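Local atomic coordinates of 2-hydroxyisobutyryl-CoA synthetase (Aquincola tertiaricarbonis, PDB entry 6HDY), a protein that is an acyl-CoA synthetase-type member of the ANL superfamily of AMP-binding enzymes, with an AMP-binding domain and a C-terminal domain. Residues A[239-250]-A[264-275]. Residues are numbered along the deposited sequence; the frame is centred on the assembly and turned at random.
Sequences PRNFGLKCLFFS and IEEAYGAKVYDC. With 8LQ ([[(2~{R},3~{S},4~{R},5~{R})-5-(6-aminopurin-9-yl)-3,4-bis(oxidanyl)oxolan-2-yl]methoxy-oxidanyl-phosphoryl] (3~{S})-3-oxidanylbutanoate), chain C; 3HL ((3S)-3-hydroxybutanoic acid), chain B.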
loop_
_atom_site.group_PDB
_atom_site.type_symbol
_atom_site.label_atom_id
_atom_site.label_comp_id
_atom_site.label_asym_id
_atom_site.label_seq_id
_atom_site.Cartn_x
_atom_site.Cartn_y
_atom_site.Cartn_z
ATOM N N PRO A 239 -18.882 2.146 -15.988
ATOM C CA PRO A 239 -18.681 1.794 -14.559
ATOM C C PRO A 239 -19.862 1.120 -13.847
ATOM O O PRO A 239 -19.698 0.646 -12.725
ATOM C CB PRO A 239 -18.292 3.127 -13.901
ATOM C CG PRO A 239 -18.811 4.187 -14.819
ATOM C CD PRO A 239 -18.853 3.614 -16.202
ATOM N N ARG A 240 -21.023 1.028 -14.504
ATOM C CA ARG A 240 -22.198 0.320 -13.982
ATOM C C ARG A 240 -21.993 -1.204 -14.160
ATOM O O ARG A 240 -22.712 -2.013 -13.544
ATOM C CB ARG A 240 -23.460 0.768 -14.733
ATOM C CG ARG A 240 -24.011 2.091 -14.222
ATOM C CD ARG A 240 -25.358 2.453 -14.819
ATOM N NE ARG A 240 -26.112 3.308 -13.899
ATOM C CZ ARG A 240 -27.160 2.913 -13.178
ATOM N NH1 ARG A 240 -27.624 1.672 -13.289
ATOM N NH2 ARG A 240 -27.760 3.761 -12.349
ATOM N N ASN A 241 -21.003 -1.579 -15.007
ATOM C CA ASN A 241 -20.685 -2.959 -15.325
ATOM C C ASN A 241 -19.533 -3.499 -14.475
ATOM O O ASN A 241 -18.858 -4.443 -14.883
ATOM C CB ASN A 241 -20.405 -3.122 -16.841
ATOM C CG ASN A 241 -20.770 -4.479 -17.439
ATOM O OD1 ASN A 241 -20.774 -5.528 -16.770
ATOM N ND2 ASN A 241 -21.053 -4.489 -18.738
ATOM N N PHE A 242 -19.338 -2.926 -13.269
ATOM C CA PHE A 242 -18.277 -3.337 -12.347
ATOM C C PHE A 242 -18.795 -4.298 -11.268
ATOM O O PHE A 242 -18.029 -4.735 -10.412
ATOM C CB PHE A 242 -17.600 -2.094 -11.743
ATOM C CG PHE A 242 -16.753 -1.263 -12.691
ATOM C CD1 PHE A 242 -16.418 -1.740 -13.960
ATOM C CD2 PHE A 242 -16.241 -0.033 -12.293
ATOM C CE1 PHE A 242 -15.596 -0.995 -14.814
ATOM C CE2 PHE A 242 -15.391 0.699 -13.136
ATOM C CZ PHE A 242 -15.085 0.219 -14.395
ATOM N N GLY A 243 -20.092 -4.615 -11.333
ATOM C CA GLY A 243 -20.787 -5.522 -10.420
ATOM C C GLY A 243 -20.891 -5.052 -8.985
ATOM O O GLY A 243 -21.177 -5.862 -8.101
ATOM N N LEU A 244 -20.670 -3.732 -8.741
ATOM C CA LEU A 244 -20.671 -3.139 -7.403
ATOM C C LEU A 244 -22.023 -3.085 -6.766
ATOM O O LEU A 244 -22.992 -2.635 -7.395
ATOM C CB LEU A 244 -20.023 -1.734 -7.391
ATOM C CG LEU A 244 -18.515 -1.674 -7.648
ATOM C CD1 LEU A 244 -18.126 -0.351 -8.254
ATOM C CD2 LEU A 244 -17.701 -1.983 -6.367
ATOM N N LYS A 245 -22.102 -3.544 -5.510
ATOM C CA LYS A 245 -23.349 -3.453 -4.743
ATOM C C LYS A 245 -23.218 -2.189 -3.896
ATOM O O LYS A 245 -24.213 -1.531 -3.568
ATOM C CB LYS A 245 -23.574 -4.689 -3.853
ATOM C CG LYS A 245 -23.626 -6.037 -4.616
ATOM C CD LYS A 245 -24.884 -6.211 -5.503
ATOM C CE LYS A 245 -24.802 -7.407 -6.431
ATOM N NZ LYS A 245 -24.000 -7.130 -7.656
ATOM N N CYS A 246 -21.971 -1.845 -3.549
ATOM C CA CYS A 246 -21.717 -0.662 -2.752
ATOM C C CYS A 246 -20.305 -0.138 -2.882
ATOM O O CYS A 246 -19.393 -0.830 -3.339
ATOM C CB CYS A 246 -22.101 -0.875 -1.288
ATOM S SG CYS A 246 -20.790 -1.584 -0.265
ATOM N N LEU A 247 -20.170 1.132 -2.491
ATOM C CA LEU A 247 -18.944 1.904 -2.399
ATOM C C LEU A 247 -19.045 2.557 -1.022
ATOM O O LEU A 247 -20.105 3.077 -0.683
ATOM C CB LEU A 247 -18.863 2.979 -3.503
ATOM C CG LEU A 247 -18.878 2.484 -4.949
ATOM C CD1 LEU A 247 -20.292 2.581 -5.532
ATOM C CD2 LEU A 247 -17.903 3.294 -5.814
ATOM N N PHE A 248 -17.994 2.460 -0.209
ATOM C CA PHE A 248 -17.993 3.042 1.133
ATOM C C PHE A 248 -16.786 3.927 1.277
ATOM O O PHE A 248 -15.705 3.551 0.861
ATOM C CB PHE A 248 -18.165 2.002 2.246
ATOM C CG PHE A 248 -17.016 1.060 2.538
ATOM C CD1 PHE A 248 -16.758 -0.026 1.706
ATOM C CD2 PHE A 248 -16.292 1.165 3.728
ATOM C CE1 PHE A 248 -15.734 -0.933 2.014
ATOM C CE2 PHE A 248 -15.275 0.256 4.037
ATOM C CZ PHE A 248 -14.985 -0.767 3.163
ATOM N N PHE A 249 -16.998 5.145 1.734
ATOM C CA PHE A 249 -15.959 6.169 1.721
ATOM C C PHE A 249 -15.708 6.825 3.052
ATOM O O PHE A 249 -16.626 7.006 3.867
ATOM C CB PHE A 249 -16.348 7.306 0.708
ATOM C CG PHE A 249 -16.810 6.919 -0.688
ATOM C CD1 PHE A 249 -15.953 6.258 -1.568
ATOM C CD2 PHE A 249 -18.080 7.283 -1.149
ATOM C CE1 PHE A 249 -16.374 5.928 -2.860
ATOM C CE2 PHE A 249 -18.498 6.948 -2.444
ATOM C CZ PHE A 249 -17.639 6.293 -3.296
ATOM N N SER A 250 -14.470 7.291 3.201
ATOM C CA SER A 250 -14.002 8.090 4.329
ATOM C C SER A 250 -12.911 9.034 3.826
ATOM O O SER A 250 -12.422 8.872 2.700
ATOM C CB SER A 250 -13.493 7.192 5.454
ATOM O OG SER A 250 -12.192 6.726 5.163
ATOM N N ILE A 264 -22.473 9.637 -7.663
ATOM C CA ILE A 264 -21.694 8.401 -7.498
ATOM C C ILE A 264 -22.604 7.164 -7.631
ATOM O O ILE A 264 -22.294 6.281 -8.430
ATOM C CB ILE A 264 -20.810 8.385 -6.219
ATOM C CG1 ILE A 264 -19.903 9.645 -6.153
ATOM C CG2 ILE A 264 -19.956 7.099 -6.174
ATOM C CD1 ILE A 264 -19.263 9.923 -4.807
ATOM N N GLU A 265 -23.726 7.114 -6.892
ATOM C CA GLU A 265 -24.688 6.002 -6.980
ATOM C C GLU A 265 -25.203 5.796 -8.422
ATOM O O GLU A 265 -25.343 4.658 -8.858
ATOM C CB GLU A 265 -25.884 6.220 -6.035
ATOM C CG GLU A 265 -25.514 6.090 -4.569
ATOM C CD GLU A 265 -26.642 5.923 -3.572
ATOM O OE1 GLU A 265 -27.809 6.186 -3.932
ATOM O OE2 GLU A 265 -26.355 5.509 -2.426
ATOM N N GLU A 266 -25.429 6.886 -9.168
ATOM C CA GLU A 266 -25.911 6.795 -10.558
ATOM C C GLU A 266 -24.823 6.246 -11.490
ATOM O O GLU A 266 -25.115 5.375 -12.316
ATOM C CB GLU A 266 -26.483 8.151 -11.058
ATOM C CG GLU A 266 -26.483 8.356 -12.571
ATOM C CD GLU A 266 -27.382 7.451 -13.399
ATOM O OE1 GLU A 266 -28.614 7.452 -13.170
ATOM O OE2 GLU A 266 -26.857 6.791 -14.326
ATOM N N ALA A 267 -23.595 6.773 -11.372
ATOM C CA ALA A 267 -22.455 6.388 -12.200
ATOM C C ALA A 267 -22.101 4.908 -12.073
ATOM O O ALA A 267 -21.697 4.302 -13.059
ATOM C CB ALA A 267 -21.238 7.246 -11.852
ATOM N N TYR A 268 -22.259 4.333 -10.869
ATOM C CA TYR A 268 -21.924 2.936 -10.582
ATOM C C TYR A 268 -23.116 1.987 -10.463
ATOM O O TYR A 268 -22.919 0.774 -10.500
ATOM C CB TYR A 268 -21.062 2.855 -9.311
ATOM C CG TYR A 268 -19.678 3.440 -9.479
ATOM C CD1 TYR A 268 -18.643 2.687 -10.027
ATOM C CD2 TYR A 268 -19.391 4.737 -9.055
ATOM C CE1 TYR A 268 -17.357 3.214 -10.162
ATOM C CE2 TYR A 268 -18.105 5.268 -9.169
ATOM C CZ TYR A 268 -17.095 4.508 -9.734
ATOM O OH TYR A 268 -15.837 5.041 -9.869
ATOM N N GLY A 269 -24.322 2.534 -10.308
ATOM C CA GLY A 269 -25.548 1.756 -10.116
ATOM C C GLY A 269 -25.470 0.950 -8.832
ATOM O O GLY A 269 -25.853 -0.220 -8.802
ATOM N N ALA A 270 -24.905 1.558 -7.777
ATOM C CA ALA A 270 -24.666 0.909 -6.487
ATOM C C ALA A 270 -25.023 1.850 -5.350
ATOM O O ALA A 270 -25.331 3.009 -5.613
ATOM C CB ALA A 270 -23.193 0.499 -6.391
ATOM N N LYS A 271 -25.011 1.360 -4.096
ATOM C CA LYS A 271 -25.280 2.179 -2.907
ATOM C C LYS A 271 -23.982 2.796 -2.410
ATOM O O LYS A 271 -22.924 2.192 -2.558
ATOM C CB LYS A 271 -25.916 1.345 -1.784
ATOM C CG LYS A 271 -27.405 1.105 -1.998
ATOM C CD LYS A 271 -28.051 0.387 -0.829
ATOM C CE LYS A 271 -28.602 1.316 0.219
ATOM N NZ LYS A 271 -29.752 0.697 0.919
ATOM N N VAL A 272 -24.068 4.004 -1.826
ATOM C CA VAL A 272 -22.919 4.710 -1.276
ATOM C C VAL A 272 -23.067 4.759 0.241
ATOM O O VAL A 272 -24.153 5.020 0.736
ATOM C CB VAL A 272 -22.725 6.116 -1.922
ATOM C CG1 VAL A 272 -21.836 7.014 -1.057
ATOM C CG2 VAL A 272 -22.144 5.996 -3.329
ATOM N N TYR A 273 -21.983 4.460 0.979
ATOM C CA TYR A 273 -21.994 4.543 2.436
ATOM C C TYR A 273 -20.962 5.509 2.911
ATOM O O TYR A 273 -19.871 5.550 2.352
ATOM C CB TYR A 273 -21.794 3.172 3.085
ATOM C CG TYR A 273 -22.917 2.227 2.741
ATOM C CD1 TYR A 273 -24.237 2.527 3.085
ATOM C CD2 TYR A 273 -22.687 1.094 1.969
ATOM C CE1 TYR A 273 -25.285 1.682 2.735
ATOM C CE2 TYR A 273 -23.724 0.223 1.641
ATOM C CZ TYR A 273 -25.019 0.514 2.037
ATOM O OH TYR A 273 -26.049 -0.317 1.686
ATOM N N ASP A 274 -21.317 6.299 3.931
ATOM C CA ASP A 274 -20.437 7.268 4.565
ATOM C C ASP A 274 -19.884 6.647 5.860
ATOM O O ASP A 274 -20.625 5.982 6.594
ATOM C CB ASP A 274 -21.203 8.569 4.867
ATOM C CG ASP A 274 -20.377 9.815 5.192
ATOM O OD1 ASP A 274 -19.188 9.871 4.802
ATOM O OD2 ASP A 274 -20.947 10.772 5.753
ATOM N N CYS A 275 -18.567 6.817 6.087
ATOM C CA CYS A 275 -17.872 6.401 7.308
ATOM C C CYS A 275 -16.658 7.302 7.532
ATOM O O CYS A 275 -16.275 8.039 6.629
ATOM C CB CYS A 275 -17.498 4.910 7.317
ATOM S SG CYS A 275 -16.192 4.439 6.152
HETATM N N9 8LQ C . -13.142 13.388 7.239
HETATM C C8 8LQ C . -12.810 12.090 7.326
HETATM N N7 8LQ C . -13.880 11.356 7.038
HETATM C C5 8LQ C . -14.897 12.199 6.792
HETATM C C6 8LQ C . -16.179 12.019 6.404
HETATM N N6 8LQ C . -16.627 10.781 6.270
HETATM N N1 8LQ C . -17.009 13.058 6.190
HETATM C C2 8LQ C . -16.550 14.370 6.327
HETATM N N3 8LQ C . -15.212 14.533 6.654
HETATM C C4 8LQ C . -14.429 13.459 6.910
HETATM C CAA 8LQ C . -8.433 7.573 8.196
HETATM C CAZ 8LQ C . -9.860 7.951 7.720
HETATM O OAE 8LQ C . -9.908 7.944 6.296
HETATM C CAL 8LQ C . -10.299 9.342 8.218
HETATM C CAS 8LQ C . -9.286 10.416 7.797
HETATM O OAC 8LQ C . -9.289 10.845 6.647
HETATM O OAQ 8LQ C . -8.363 10.767 8.764
HETATM P PBC 8LQ C . -7.420 12.053 8.641
HETATM O OAH 8LQ C . -6.494 11.750 7.386
HETATM O OAD 8LQ C . -6.649 12.334 9.865
HETATM O "O5'" 8LQ C . -8.418 13.242 8.348
HETATM C "C5'" 8LQ C . -9.498 13.411 9.263
HETATM C "C4'" 8LQ C . -10.364 14.559 8.814
HETATM O "O4'" 8LQ C . -10.884 14.279 7.486
HETATM C "C3'" 8LQ C . -11.537 14.589 9.698
HETATM O "O3'" 8LQ C . -11.245 15.359 10.899
HETATM C "C2'" 8LQ C . -12.564 15.274 8.794
HETATM O "O2'" 8LQ C . -12.297 16.728 8.671
HETATM C "C1'" 8LQ C . -12.283 14.596 7.473
HETATM C CA 3HL B . -9.426 9.456 7.794
HETATM C CB 3HL B . -8.365 8.639 8.566
HETATM O OG1 3HL B . -8.871 7.424 9.109
HETATM C CG2 3HL B . -7.206 8.267 7.692
HETATM C C 3HL B . -10.724 8.686 7.793
HETATM O OA 3HL B . -10.790 7.629 7.182
HETATM O OB 3HL B . -11.674 9.143 8.649
HETATM O O HOH W 1 -20.717 -0.878 -10.787
HETATM O O HOH W 2 -23.411 -1.981 -10.178
HETATM O O HOH W 3 -25.281 -2.087 -0.558
#
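Leu247 CD2 sits over one face of the Tyr268 ring, 3.9 Å from its centroid and 12° off the normal, a CH-pi contact, while Phe242 CD2 comes to the edge of that ring. Both belong to a beta-alpha-beta unit in which helix 258-268 links strands 246-249 and 271-274, the latter outermost in a five-stranded parallel sheet. Phe249, on the same sheet face as Leu247, takes Ile264 CG2 at its ring edge, CZ to CG2 3.8 Å, and Val272 CG1 obliquely. Across the sheet, Cys246 SG lies in the plane of the Tyr273 ring at its edge, and Cys275 SG stands at the edge of the Phe248 ring. An axis angle of 19° and five backbone bonds, from Lys271 N to Lys245 O through Cys275 N to Phe249 O, define the pairing. Helix 222-234 also packs on Phe249, Ile264 and Tyr268, whose hydroxyl bonds Ala225 O.

At the helix end, Arg240, extended from CG to NE, puts its guanidinium face over Gly269 CA. NE donates to Glu266 O (2.8 Å, 135°) and makes a salt bridge with Glu266 OE2 at 3.6 Å.

The strands' C-terminal ends reach the ligand pocket, where 8LQ and (3S)-3-hydroxybutanoic acid overlap as alternative occupants. Asp274 OD2 is hydrogen-bonded to Ser256 OG, and adenine N6 of 8LQ donates to both Asp274 OD1 (3.1 Å) and Cys275 O (2.8 Å).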